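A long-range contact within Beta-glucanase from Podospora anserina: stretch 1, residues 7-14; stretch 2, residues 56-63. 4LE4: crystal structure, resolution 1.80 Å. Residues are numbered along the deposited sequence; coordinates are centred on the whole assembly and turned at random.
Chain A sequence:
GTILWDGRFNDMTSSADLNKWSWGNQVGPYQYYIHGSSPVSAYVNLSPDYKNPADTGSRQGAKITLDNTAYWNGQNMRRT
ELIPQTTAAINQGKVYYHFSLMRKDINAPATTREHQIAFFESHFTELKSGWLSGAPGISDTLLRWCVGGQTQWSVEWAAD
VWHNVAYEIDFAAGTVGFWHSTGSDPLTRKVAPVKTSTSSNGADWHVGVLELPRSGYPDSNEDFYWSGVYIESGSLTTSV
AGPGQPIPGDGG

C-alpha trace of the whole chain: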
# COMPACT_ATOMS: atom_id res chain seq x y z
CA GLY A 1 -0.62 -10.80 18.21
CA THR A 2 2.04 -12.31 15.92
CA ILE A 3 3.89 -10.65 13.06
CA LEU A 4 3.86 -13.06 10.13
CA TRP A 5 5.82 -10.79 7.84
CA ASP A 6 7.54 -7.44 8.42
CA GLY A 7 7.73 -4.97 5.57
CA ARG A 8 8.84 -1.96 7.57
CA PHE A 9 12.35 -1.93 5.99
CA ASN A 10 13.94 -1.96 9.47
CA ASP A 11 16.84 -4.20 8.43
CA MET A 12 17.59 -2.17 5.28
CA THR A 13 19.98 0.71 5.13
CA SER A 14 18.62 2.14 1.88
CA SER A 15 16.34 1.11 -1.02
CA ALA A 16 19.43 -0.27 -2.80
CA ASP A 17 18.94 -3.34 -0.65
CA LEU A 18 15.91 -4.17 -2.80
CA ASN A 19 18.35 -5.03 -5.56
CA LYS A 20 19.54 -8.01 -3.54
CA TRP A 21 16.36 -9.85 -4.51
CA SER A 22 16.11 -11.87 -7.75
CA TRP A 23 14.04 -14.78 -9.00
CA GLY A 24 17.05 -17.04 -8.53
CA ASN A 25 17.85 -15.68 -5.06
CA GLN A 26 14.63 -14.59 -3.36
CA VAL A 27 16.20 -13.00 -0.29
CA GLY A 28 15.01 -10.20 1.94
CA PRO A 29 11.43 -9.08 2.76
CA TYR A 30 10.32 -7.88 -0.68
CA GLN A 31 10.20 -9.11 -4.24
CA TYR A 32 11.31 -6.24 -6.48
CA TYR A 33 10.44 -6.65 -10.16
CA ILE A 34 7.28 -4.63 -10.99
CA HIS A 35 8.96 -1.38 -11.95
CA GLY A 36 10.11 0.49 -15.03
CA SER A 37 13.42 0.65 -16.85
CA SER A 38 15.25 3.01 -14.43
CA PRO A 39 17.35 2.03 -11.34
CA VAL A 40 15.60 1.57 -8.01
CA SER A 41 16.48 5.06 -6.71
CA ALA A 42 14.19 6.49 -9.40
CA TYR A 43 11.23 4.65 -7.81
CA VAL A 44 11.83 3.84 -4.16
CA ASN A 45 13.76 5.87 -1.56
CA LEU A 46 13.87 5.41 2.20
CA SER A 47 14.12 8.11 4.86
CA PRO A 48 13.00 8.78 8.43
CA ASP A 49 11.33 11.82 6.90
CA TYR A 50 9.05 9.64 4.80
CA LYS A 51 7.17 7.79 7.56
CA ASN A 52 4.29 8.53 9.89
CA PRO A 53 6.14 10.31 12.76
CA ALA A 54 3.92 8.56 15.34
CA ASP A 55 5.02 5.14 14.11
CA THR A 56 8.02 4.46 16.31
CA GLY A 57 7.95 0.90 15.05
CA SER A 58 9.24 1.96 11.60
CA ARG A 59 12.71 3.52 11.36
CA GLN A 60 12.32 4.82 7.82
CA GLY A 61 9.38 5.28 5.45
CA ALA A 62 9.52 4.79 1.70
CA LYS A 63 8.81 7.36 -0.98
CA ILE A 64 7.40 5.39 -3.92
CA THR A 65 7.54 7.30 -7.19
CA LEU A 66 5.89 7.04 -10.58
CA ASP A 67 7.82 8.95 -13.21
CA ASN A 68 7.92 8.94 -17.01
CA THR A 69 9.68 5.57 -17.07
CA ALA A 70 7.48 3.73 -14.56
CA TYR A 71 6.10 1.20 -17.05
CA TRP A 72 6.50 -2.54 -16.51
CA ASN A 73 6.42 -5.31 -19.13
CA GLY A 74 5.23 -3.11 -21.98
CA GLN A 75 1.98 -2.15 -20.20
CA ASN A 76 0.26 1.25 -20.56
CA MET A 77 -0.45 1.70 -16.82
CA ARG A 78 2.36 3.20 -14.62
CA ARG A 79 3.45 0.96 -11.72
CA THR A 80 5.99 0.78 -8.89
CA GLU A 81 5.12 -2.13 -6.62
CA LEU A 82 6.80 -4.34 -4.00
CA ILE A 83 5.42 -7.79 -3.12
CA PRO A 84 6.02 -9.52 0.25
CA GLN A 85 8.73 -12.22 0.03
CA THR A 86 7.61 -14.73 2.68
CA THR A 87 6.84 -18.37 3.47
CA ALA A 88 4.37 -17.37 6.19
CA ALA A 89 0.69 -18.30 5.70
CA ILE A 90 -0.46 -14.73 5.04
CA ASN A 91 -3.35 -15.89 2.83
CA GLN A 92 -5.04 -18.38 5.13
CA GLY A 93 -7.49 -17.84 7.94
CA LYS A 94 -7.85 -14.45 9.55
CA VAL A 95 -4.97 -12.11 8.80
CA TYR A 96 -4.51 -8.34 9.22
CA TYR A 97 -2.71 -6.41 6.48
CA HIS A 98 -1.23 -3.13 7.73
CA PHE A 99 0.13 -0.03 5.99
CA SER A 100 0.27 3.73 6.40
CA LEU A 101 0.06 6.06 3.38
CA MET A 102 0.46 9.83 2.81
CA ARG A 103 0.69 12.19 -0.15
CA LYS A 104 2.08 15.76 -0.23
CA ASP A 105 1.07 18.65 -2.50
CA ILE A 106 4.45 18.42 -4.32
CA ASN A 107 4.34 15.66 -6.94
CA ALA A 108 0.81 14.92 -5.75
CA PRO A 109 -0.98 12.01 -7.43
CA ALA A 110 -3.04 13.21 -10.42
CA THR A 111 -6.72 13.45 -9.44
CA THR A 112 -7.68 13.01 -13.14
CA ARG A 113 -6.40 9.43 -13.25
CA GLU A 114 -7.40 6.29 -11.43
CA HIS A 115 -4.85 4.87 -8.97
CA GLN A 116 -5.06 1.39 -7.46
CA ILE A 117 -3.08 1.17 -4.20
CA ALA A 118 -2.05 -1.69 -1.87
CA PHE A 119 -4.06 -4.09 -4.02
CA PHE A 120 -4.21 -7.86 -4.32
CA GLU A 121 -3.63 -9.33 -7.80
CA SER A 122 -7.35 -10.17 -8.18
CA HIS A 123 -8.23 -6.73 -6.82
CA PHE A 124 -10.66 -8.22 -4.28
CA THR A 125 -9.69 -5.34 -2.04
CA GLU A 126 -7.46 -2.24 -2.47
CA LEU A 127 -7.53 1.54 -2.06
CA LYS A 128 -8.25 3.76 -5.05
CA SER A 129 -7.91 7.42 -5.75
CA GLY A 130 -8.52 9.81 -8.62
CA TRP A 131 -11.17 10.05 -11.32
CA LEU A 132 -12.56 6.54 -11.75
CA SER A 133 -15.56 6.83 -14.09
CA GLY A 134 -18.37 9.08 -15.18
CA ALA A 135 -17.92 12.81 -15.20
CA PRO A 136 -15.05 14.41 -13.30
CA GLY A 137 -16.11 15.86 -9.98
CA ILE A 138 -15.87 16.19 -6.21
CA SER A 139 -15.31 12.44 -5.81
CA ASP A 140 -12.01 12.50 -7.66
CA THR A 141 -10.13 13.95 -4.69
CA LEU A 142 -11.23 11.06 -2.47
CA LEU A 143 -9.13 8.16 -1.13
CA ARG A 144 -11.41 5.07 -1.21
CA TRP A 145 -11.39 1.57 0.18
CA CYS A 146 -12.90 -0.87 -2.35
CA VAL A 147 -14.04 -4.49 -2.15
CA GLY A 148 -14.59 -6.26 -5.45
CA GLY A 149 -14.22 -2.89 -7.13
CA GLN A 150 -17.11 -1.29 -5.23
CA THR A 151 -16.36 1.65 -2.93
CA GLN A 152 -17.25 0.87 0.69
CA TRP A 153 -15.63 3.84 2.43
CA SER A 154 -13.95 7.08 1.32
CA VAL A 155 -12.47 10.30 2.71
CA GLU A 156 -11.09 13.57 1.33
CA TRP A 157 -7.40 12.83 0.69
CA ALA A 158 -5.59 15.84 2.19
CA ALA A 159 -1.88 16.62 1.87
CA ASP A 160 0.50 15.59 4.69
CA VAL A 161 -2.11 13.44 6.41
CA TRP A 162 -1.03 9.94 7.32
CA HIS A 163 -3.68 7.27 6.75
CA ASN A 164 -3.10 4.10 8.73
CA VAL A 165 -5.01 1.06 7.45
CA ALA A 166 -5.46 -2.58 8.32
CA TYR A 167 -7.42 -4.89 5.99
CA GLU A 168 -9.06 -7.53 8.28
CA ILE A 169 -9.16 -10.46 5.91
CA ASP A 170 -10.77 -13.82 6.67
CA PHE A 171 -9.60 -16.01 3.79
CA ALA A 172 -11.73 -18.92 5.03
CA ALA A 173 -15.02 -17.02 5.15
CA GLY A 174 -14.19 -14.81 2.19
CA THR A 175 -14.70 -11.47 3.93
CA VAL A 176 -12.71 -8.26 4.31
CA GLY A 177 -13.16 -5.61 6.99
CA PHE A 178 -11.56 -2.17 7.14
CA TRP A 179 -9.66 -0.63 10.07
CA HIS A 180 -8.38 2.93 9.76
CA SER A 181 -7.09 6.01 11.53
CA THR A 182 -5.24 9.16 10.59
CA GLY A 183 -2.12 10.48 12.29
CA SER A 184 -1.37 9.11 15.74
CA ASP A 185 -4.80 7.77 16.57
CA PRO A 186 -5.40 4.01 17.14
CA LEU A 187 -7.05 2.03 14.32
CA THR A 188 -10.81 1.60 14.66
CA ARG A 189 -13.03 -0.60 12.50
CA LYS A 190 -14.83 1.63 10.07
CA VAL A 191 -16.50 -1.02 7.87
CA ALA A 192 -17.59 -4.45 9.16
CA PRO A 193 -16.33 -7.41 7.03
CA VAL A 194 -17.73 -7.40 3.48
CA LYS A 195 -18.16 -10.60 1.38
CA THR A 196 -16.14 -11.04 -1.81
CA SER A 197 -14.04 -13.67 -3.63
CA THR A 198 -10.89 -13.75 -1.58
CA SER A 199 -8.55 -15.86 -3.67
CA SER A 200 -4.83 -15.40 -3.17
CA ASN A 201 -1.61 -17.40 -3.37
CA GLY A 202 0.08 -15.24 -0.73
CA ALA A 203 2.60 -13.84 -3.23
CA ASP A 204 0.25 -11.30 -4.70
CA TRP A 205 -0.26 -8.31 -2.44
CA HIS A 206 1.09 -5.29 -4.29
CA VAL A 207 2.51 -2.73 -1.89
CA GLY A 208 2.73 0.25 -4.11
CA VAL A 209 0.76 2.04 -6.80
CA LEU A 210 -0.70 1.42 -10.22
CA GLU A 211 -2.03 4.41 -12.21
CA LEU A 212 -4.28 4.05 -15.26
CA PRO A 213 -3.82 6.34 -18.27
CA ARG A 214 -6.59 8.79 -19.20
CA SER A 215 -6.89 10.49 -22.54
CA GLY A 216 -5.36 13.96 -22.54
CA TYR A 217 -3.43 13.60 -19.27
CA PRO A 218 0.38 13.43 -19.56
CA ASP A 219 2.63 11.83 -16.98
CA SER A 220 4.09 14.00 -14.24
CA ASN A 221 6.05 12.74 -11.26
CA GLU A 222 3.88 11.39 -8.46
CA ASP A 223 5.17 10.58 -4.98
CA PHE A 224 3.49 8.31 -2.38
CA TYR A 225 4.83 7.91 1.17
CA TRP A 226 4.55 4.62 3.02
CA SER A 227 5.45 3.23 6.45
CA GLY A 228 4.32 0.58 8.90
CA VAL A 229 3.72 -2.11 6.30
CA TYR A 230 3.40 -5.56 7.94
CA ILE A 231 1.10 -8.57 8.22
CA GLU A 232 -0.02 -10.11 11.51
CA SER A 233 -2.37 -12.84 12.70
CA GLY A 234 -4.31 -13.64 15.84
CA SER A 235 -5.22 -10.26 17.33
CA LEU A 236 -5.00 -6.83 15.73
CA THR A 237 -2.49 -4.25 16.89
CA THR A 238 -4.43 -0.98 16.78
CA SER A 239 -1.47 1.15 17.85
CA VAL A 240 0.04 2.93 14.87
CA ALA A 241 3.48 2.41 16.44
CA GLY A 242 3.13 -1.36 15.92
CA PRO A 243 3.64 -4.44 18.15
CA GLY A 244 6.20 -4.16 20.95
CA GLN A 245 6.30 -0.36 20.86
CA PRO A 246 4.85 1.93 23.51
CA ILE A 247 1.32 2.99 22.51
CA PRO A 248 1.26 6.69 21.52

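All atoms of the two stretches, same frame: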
# COMPACT_ATOMS: atom_id res chain seq x y z
N GLY A 7 7.30 -5.69 6.74
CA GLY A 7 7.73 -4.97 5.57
C GLY A 7 8.07 -3.54 5.92
O GLY A 7 7.98 -2.67 5.07
N ARG A 8 8.52 -3.31 7.15
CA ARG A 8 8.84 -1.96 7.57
C ARG A 8 10.21 -1.41 7.20
O ARG A 8 10.50 -0.28 7.54
CB ARG A 8 8.56 -1.82 9.06
CG ARG A 8 7.06 -1.88 9.30
CD ARG A 8 6.71 -1.89 10.74
NE ARG A 8 7.20 -3.06 11.47
CZ ARG A 8 7.02 -3.22 12.78
NH1 ARG A 8 7.48 -4.31 13.39
NH2 ARG A 8 6.40 -2.28 13.48
N PHE A 9 11.00 -2.24 6.51
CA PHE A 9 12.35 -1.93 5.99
C PHE A 9 13.40 -1.77 7.11
O PHE A 9 14.51 -1.33 6.84
CB PHE A 9 12.33 -0.63 5.17
CG PHE A 9 11.28 -0.58 4.07
CD1 PHE A 9 11.46 -1.27 2.89
CD2 PHE A 9 10.13 0.19 4.22
CE1 PHE A 9 10.51 -1.19 1.85
CE2 PHE A 9 9.18 0.27 3.18
CZ PHE A 9 9.38 -0.42 2.00
N ASN A 10 13.05 -2.16 8.33
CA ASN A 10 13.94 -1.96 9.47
C ASN A 10 15.34 -2.55 9.39
O ASN A 10 16.25 -2.03 10.04
CB ASN A 10 13.27 -2.39 10.77
CG ASN A 10 12.19 -1.43 11.21
OD1 ASN A 10 12.21 -0.23 10.88
ND2 ASN A 10 11.25 -1.93 11.99
N ASP A 11 15.52 -3.60 8.59
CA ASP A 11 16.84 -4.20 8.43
C ASP A 11 17.54 -3.71 7.16
O ASP A 11 18.60 -4.23 6.79
CB ASP A 11 16.75 -5.72 8.43
CG ASP A 11 16.56 -6.30 9.83
OD1 ASP A 11 16.49 -5.52 10.80
OD2 ASP A 11 16.50 -7.55 9.97
N MET A 12 16.97 -2.72 6.48
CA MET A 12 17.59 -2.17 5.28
C MET A 12 18.21 -0.83 5.59
O MET A 12 17.67 -0.05 6.36
CB MET A 12 16.59 -1.92 4.16
CG MET A 12 16.12 -3.17 3.50
SD MET A 12 15.06 -2.68 2.12
CE MET A 12 14.03 -4.12 2.08
N THR A 13 19.34 -0.56 4.95
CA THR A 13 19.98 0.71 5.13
C THR A 13 19.41 1.73 4.15
O THR A 13 19.18 2.88 4.51
CB THR A 13 21.48 0.55 4.95
OG1 THR A 13 21.95 -0.27 6.03
CG2 THR A 13 22.20 1.91 4.94
N SER A 14 19.13 1.27 2.93
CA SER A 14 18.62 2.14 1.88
C SER A 14 17.82 1.27 0.89
O SER A 14 17.86 0.05 0.99
CB SER A 14 19.78 2.81 1.14
OG SER A 14 20.37 1.93 0.19
N THR A 56 6.67 4.69 15.81
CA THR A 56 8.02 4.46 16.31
C THR A 56 8.49 3.05 16.01
O THR A 56 9.65 2.68 16.28
CB THR A 56 8.09 4.74 17.83
OG1 THR A 56 7.19 3.87 18.52
CG2 THR A 56 7.70 6.16 18.12
N GLY A 57 7.60 2.26 15.41
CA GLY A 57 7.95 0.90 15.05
C GLY A 57 8.65 0.82 13.69
O GLY A 57 9.24 -0.21 13.36
N SER A 58 8.61 1.91 12.93
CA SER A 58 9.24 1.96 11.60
C SER A 58 10.38 2.97 11.66
O SER A 58 10.16 4.11 12.06
CB SER A 58 8.24 2.43 10.54
OG SER A 58 7.21 1.49 10.35
N ARG A 59 11.60 2.57 11.30
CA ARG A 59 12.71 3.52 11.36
C ARG A 59 12.69 4.50 10.18
O ARG A 59 12.94 5.70 10.34
CB ARG A 59 14.05 2.77 11.37
CG ARG A 59 15.25 3.71 11.39
CD ARG A 59 16.52 2.93 11.69
NE ARG A 59 16.69 1.75 10.85
CZ ARG A 59 17.18 1.75 9.62
NH1 ARG A 59 17.57 2.88 9.02
NH2 ARG A 59 17.35 0.59 9.00
N GLN A 60 12.36 3.98 9.00
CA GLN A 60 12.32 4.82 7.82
C GLN A 60 11.02 4.52 7.06
O GLN A 60 10.49 3.45 7.18
CB GLN A 60 13.48 4.47 6.91
CG GLN A 60 14.87 4.83 7.42
CD GLN A 60 15.89 4.72 6.33
OE1 GLN A 60 16.40 3.63 6.02
NE2 GLN A 60 16.21 5.86 5.73
N GLY A 61 10.55 5.49 6.28
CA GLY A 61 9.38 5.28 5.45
C GLY A 61 9.93 5.22 4.03
O GLY A 61 11.11 5.48 3.78
N ALA A 62 9.08 4.88 3.07
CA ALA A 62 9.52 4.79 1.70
C ALA A 62 8.76 5.76 0.81
O ALA A 62 7.53 5.84 0.88
CB ALA A 62 9.33 3.36 1.19
N LYS A 63 9.48 6.51 -0.01
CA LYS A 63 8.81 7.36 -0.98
C LYS A 63 8.78 6.48 -2.23
O LYS A 63 9.83 6.03 -2.69
CB LYS A 63 9.61 8.63 -1.27
CG LYS A 63 8.94 9.47 -2.37
CD LYS A 63 9.62 10.86 -2.46
CE LYS A 63 11.04 10.75 -2.84
NZ LYS A 63 11.58 12.16 -3.00
O HOH W 1 8.43 1.65 7.25
O HOH W 2 12.53 1.25 8.64
O HOH W 3 15.07 1.38 7.26
O HOH W 4 15.91 -0.14 12.66
O HOH W 5 20.13 3.53 7.18

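Two side chains carry all four direct hydrogen bonds between these stretches, and each donates or accepts against backbone. Asn 10 has its CA-to-CB bond sideways to the other stretch, but chi1 of -72° (m) and chi2 of -26° bring the amide to it. There Asn 10 OD1 accepts from Arg 59 N (2.9 Å, N-H...acceptor angle 165°) while Asn 10 ND2 donates to Gly 57 O (3.0 Å, 170°). Both angles are near linear, so the carboxamide spans the backbone on both sides of Ser 58, and the donor and acceptor roles fix which end of the amide is oxygen.

Arg 59 has its CB pointing toward stretch 1; chi1 and chi2 are t (178° and 168°), and the chain then bends at chi3 (51°, p) and chi4 (82°). This places Arg 59 NH2 3.0 Å from Asn 10 O (166°) and 2.7 Å from Met 12 O (150°), both acceptors lying at the guanidinium edge near its plane, as in-plane N-H groups require. The acceptors come from a type I turn, Phe 9 to Met 12, closed by Met 12 N to Phe 9 O at 2.8 Å. Water 4 also links Asn 10 and Arg 59, donating to Asn 10 O (3.2 Å) and accepting from Arg 59 NE (2.7 Å).

Gln 60 OE1 lies 3.3 Å from Thr 13 O; both are acceptors, so the proximity is no hydrogen bond. Water 1 lies between Arg 8 O and Gln 60 O, 3.7 Å apart, and donates to each, at 2.8 and 2.7 Å.

Phe 9, chi1 -53° (m), brings CE2 to 3.7 Å from Ala 62 CB, an oblique apolar contact. The Arg 8 guanidinium has Gly 57 O over one face; an ideal CB on Gly 57 would lie 2.8 Å from Arg 8 NH2, a clash.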